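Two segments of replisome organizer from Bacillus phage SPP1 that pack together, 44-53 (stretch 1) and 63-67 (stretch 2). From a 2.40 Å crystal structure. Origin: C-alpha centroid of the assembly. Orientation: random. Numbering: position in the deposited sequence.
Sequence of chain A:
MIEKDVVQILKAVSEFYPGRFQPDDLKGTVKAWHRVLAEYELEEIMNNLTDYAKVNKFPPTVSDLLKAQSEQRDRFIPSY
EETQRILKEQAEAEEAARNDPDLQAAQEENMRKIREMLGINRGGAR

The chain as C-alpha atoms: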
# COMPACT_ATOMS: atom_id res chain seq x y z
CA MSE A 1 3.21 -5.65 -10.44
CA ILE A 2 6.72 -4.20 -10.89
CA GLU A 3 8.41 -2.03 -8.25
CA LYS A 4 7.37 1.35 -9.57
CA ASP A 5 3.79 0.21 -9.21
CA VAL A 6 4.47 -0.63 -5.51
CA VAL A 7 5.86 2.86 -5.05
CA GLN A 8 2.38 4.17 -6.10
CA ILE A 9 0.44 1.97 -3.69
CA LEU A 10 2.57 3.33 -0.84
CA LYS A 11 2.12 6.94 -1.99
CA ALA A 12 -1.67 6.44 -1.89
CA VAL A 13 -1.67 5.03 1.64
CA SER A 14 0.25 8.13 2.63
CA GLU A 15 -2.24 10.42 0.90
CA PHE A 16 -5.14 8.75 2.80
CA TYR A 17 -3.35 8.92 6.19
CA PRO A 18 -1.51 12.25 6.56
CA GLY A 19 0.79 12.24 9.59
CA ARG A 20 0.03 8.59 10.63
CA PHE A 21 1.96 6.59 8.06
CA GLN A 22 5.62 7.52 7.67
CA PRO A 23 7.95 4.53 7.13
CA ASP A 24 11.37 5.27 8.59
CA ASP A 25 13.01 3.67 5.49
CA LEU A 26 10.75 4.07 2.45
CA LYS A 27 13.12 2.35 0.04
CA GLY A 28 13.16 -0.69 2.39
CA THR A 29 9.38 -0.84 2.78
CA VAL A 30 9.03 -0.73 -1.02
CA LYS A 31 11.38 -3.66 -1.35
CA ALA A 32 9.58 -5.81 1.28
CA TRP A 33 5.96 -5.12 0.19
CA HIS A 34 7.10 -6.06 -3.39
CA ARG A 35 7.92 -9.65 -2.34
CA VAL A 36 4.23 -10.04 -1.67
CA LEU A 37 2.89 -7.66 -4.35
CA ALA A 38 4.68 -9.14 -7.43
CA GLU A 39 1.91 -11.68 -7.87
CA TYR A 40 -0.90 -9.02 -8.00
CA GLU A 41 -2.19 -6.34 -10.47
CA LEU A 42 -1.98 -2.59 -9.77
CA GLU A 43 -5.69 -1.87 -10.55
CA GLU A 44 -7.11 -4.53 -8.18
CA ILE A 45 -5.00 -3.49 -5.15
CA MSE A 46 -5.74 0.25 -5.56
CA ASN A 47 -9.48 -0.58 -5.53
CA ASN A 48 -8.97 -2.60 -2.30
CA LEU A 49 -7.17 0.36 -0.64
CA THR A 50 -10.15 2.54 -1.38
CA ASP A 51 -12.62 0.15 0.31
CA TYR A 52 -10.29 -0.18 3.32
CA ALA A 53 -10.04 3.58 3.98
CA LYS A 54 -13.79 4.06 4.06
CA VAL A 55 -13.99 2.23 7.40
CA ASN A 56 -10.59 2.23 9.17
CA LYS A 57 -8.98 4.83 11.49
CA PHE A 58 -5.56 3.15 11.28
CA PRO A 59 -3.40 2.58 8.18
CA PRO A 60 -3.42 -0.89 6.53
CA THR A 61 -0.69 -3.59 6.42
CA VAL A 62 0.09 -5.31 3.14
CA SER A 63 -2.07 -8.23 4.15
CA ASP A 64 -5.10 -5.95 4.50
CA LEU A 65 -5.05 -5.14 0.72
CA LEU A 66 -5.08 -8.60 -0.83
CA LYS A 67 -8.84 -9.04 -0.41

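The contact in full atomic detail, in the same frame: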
# COMPACT_ATOMS: atom_id res chain seq x y z
N GLU A 44 -6.37 -3.83 -9.24
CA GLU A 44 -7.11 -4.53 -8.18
C GLU A 44 -6.76 -4.06 -6.77
O GLU A 44 -7.66 -3.85 -5.97
CB GLU A 44 -6.98 -6.07 -8.29
N ILE A 45 -5.47 -3.89 -6.48
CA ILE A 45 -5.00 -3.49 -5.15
C ILE A 45 -5.39 -2.05 -4.78
O ILE A 45 -5.69 -1.78 -3.61
CB ILE A 45 -3.46 -3.74 -5.04
CG1 ILE A 45 -3.14 -5.20 -5.28
CG2 ILE A 45 -2.90 -3.42 -3.68
CD1 ILE A 45 -4.01 -6.13 -4.53
N MSE A 46 -5.34 -1.14 -5.75
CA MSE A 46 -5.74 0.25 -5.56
C MSE A 46 -7.24 0.31 -5.17
O MSE A 46 -7.66 1.12 -4.34
CB MSE A 46 -5.54 1.04 -6.88
CG MSE A 46 -4.17 1.74 -7.12
SE MSE A 46 -3.57 3.15 -5.76
CE MSE A 46 -5.31 3.88 -5.33
N ASN A 47 -8.06 -0.51 -5.85
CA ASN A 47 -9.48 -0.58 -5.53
C ASN A 47 -9.67 -1.08 -4.08
O ASN A 47 -10.47 -0.53 -3.33
CB ASN A 47 -10.19 -1.48 -6.53
CG ASN A 47 -11.71 -1.41 -6.42
OD1 ASN A 47 -12.36 -2.43 -6.19
ND2 ASN A 47 -12.28 -0.22 -6.60
N ASN A 48 -8.91 -2.10 -3.67
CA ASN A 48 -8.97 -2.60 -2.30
C ASN A 48 -8.54 -1.54 -1.25
O ASN A 48 -9.11 -1.48 -0.15
CB ASN A 48 -8.12 -3.86 -2.17
CG ASN A 48 -8.69 -5.05 -2.95
OD1 ASN A 48 -9.85 -5.03 -3.35
ND2 ASN A 48 -7.86 -6.07 -3.16
N LEU A 49 -7.57 -0.69 -1.57
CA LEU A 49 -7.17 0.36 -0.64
C LEU A 49 -8.31 1.34 -0.44
O LEU A 49 -8.61 1.76 0.69
CB LEU A 49 -5.90 1.07 -1.11
CG LEU A 49 -5.48 2.27 -0.27
CD1 LEU A 49 -4.99 1.89 1.13
CD2 LEU A 49 -4.41 3.03 -1.01
N THR A 50 -9.00 1.68 -1.52
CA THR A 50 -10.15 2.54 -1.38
C THR A 50 -11.22 1.97 -0.43
O THR A 50 -11.71 2.69 0.46
CB THR A 50 -10.77 2.88 -2.75
OG1 THR A 50 -9.85 3.69 -3.48
CG2 THR A 50 -11.97 3.87 -2.59
N ASP A 51 -11.59 0.69 -0.57
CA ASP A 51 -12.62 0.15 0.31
C ASP A 51 -12.15 0.11 1.78
O ASP A 51 -12.94 0.29 2.71
CB ASP A 51 -13.10 -1.23 -0.17
CG ASP A 51 -13.76 -1.18 -1.56
OD1 ASP A 51 -14.40 -0.14 -1.89
OD2 ASP A 51 -13.70 -2.13 -2.40
N TYR A 52 -10.86 -0.13 1.99
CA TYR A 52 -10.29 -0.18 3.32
C TYR A 52 -10.33 1.18 4.04
O TYR A 52 -10.63 1.24 5.24
CB TYR A 52 -8.85 -0.73 3.24
CG TYR A 52 -8.16 -0.75 4.57
CD1 TYR A 52 -8.12 -1.92 5.34
CD2 TYR A 52 -7.55 0.41 5.07
CE1 TYR A 52 -7.51 -1.93 6.60
CE2 TYR A 52 -6.93 0.41 6.30
CZ TYR A 52 -6.92 -0.76 7.08
OH TYR A 52 -6.27 -0.76 8.32
N ALA A 53 -10.07 2.28 3.33
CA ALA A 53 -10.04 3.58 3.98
C ALA A 53 -11.43 4.10 4.36
O ALA A 53 -11.55 5.08 5.13
CB ALA A 53 -9.33 4.66 3.05
N SER A 63 -1.04 -7.19 4.22
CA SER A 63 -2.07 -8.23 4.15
C SER A 63 -3.49 -7.67 4.06
O SER A 63 -4.40 -8.32 3.58
CB SER A 63 -1.99 -9.21 5.30
OG SER A 63 -2.59 -8.67 6.46
N ASP A 64 -3.72 -6.46 4.55
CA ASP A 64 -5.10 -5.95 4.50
C ASP A 64 -5.58 -5.60 3.06
O ASP A 64 -6.76 -5.30 2.86
CB ASP A 64 -5.22 -4.65 5.33
CG ASP A 64 -5.19 -4.89 6.85
OD1 ASP A 64 -5.99 -5.70 7.35
OD2 ASP A 64 -4.40 -4.29 7.62
N LEU A 65 -4.68 -5.57 2.07
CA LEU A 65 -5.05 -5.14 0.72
C LEU A 65 -5.22 -6.27 -0.28
O LEU A 65 -5.61 -6.04 -1.43
CB LEU A 65 -4.04 -4.11 0.17
CG LEU A 65 -3.74 -2.95 1.12
CD1 LEU A 65 -2.54 -2.12 0.72
CD2 LEU A 65 -4.99 -2.02 1.27
N LEU A 66 -4.98 -7.49 0.13
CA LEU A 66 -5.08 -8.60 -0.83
C LEU A 66 -6.50 -9.10 -1.07
O LEU A 66 -6.76 -9.86 -2.04
CB LEU A 66 -4.17 -9.75 -0.44
CG LEU A 66 -2.74 -9.31 -0.14
CD1 LEU A 66 -1.87 -10.55 -0.04
CD2 LEU A 66 -2.21 -8.34 -1.20
N LYS A 67 -7.42 -8.71 -0.19
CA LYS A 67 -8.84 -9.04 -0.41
C LYS A 67 -9.75 -7.90 0.12
O LYS A 67 -9.27 -6.78 0.45
CB LYS A 67 -9.21 -10.41 0.19

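Stretch 1 is helical throughout the segment considered, and the backbone hydrogen bonds establish this directly: each amide from Asn48 to Ala53 donates to the carbonyl oxygen four residues earlier, for example Asn48 N to Glu44 O at 3.1 Å and Leu49 N to Ile45 O at 3.0 Å. This periodicity determines which residues can meet stretch 2. Contacts come from Ile45, Asn48, Leu49 and Tyr52, a 3-1-3 spacing that lines up along one side of a helix. The backbones come nearest at Asn48 and Leu65, whose CA atoms are 5.6 Å apart, and the two segments together bury 367 Å².

Glu44 makes no contact; its side chain is not modelled beyond CB, and Glu44 CB lies 7.0 Å from Leu65 O, too far to touch. The first participant is Ile45. Its CA-to-CB bond points sideways, yet the side chain, with both chi angles in the m well, brings its end closer to the partner. Ile45 CD1 lies 3.5 Å from Leu65 O, a van der Waals approach to the carbonyl. Its apolar contacts are Ile45 CG2 to Leu65 CB at 4.1 Å and, more loosely, Ile45 CD1 to Leu66 CD2 at 4.4 Å. The latter is reached although the CA-to-CB bond of Leu66 points away, because the end of that leucine side chain comes nearer.

Met46, present as selenomethionine, directs its CA-to-CB bond away from stretch 2, and Asn47 is out of reach. Asn48 then supplies the polar link of the contact. Its CA-to-CB bond points toward stretch 2, and with chi1 at -68° and chi2 at -16° the amide nitrogen meets a backbone acceptor: Asn48 ND2 donates to Leu65 O at 2.8 Å, with an N-H...acceptor angle of 154°. The short distance and fairly straight angle both support a well-formed hydrogen bond. Since the acceptor is a main-chain oxygen, the bond ties the helix to the backbone of stretch 2. Beyond it, Asn48 CG is 3.9 Å from Lys67 O, a contact without a hydrogen bond.

Leu49 packs against the side chain of Leu65, which gives up 105 Å² to the helix, the largest share of any residue here. The CA-to-CB bond of Leu65 points sideways, but its chi1 of -50° (m) and chi2 of 167° (t) carry CD2 in against the helix. Leu65 CD2 is 3.8 Å from Leu49 CA and 3.9 Å from Leu49 CD1, so it touches both backbone and side chain of the same residue.

The CA-to-CB bond of Thr50 points away from stretch 2, and Thr50 OG1 makes a weak hydrogen bond within the helix to Met46 O at 3.5 Å; Asp51 is out of reach. Tyr52 completes the contact. Its CA-to-CB bond points toward stretch 2, as does that of Asp64 toward stretch 1, and Tyr52 CE1 stands 3.8 Å from Asp64 CG in an oblique approach. Tyr52 OH lies 4.1 Å from Asp64 OD2, with no hydrogen bond between them; Tyr52 OH is hydrogen-bonded elsewhere in the structure.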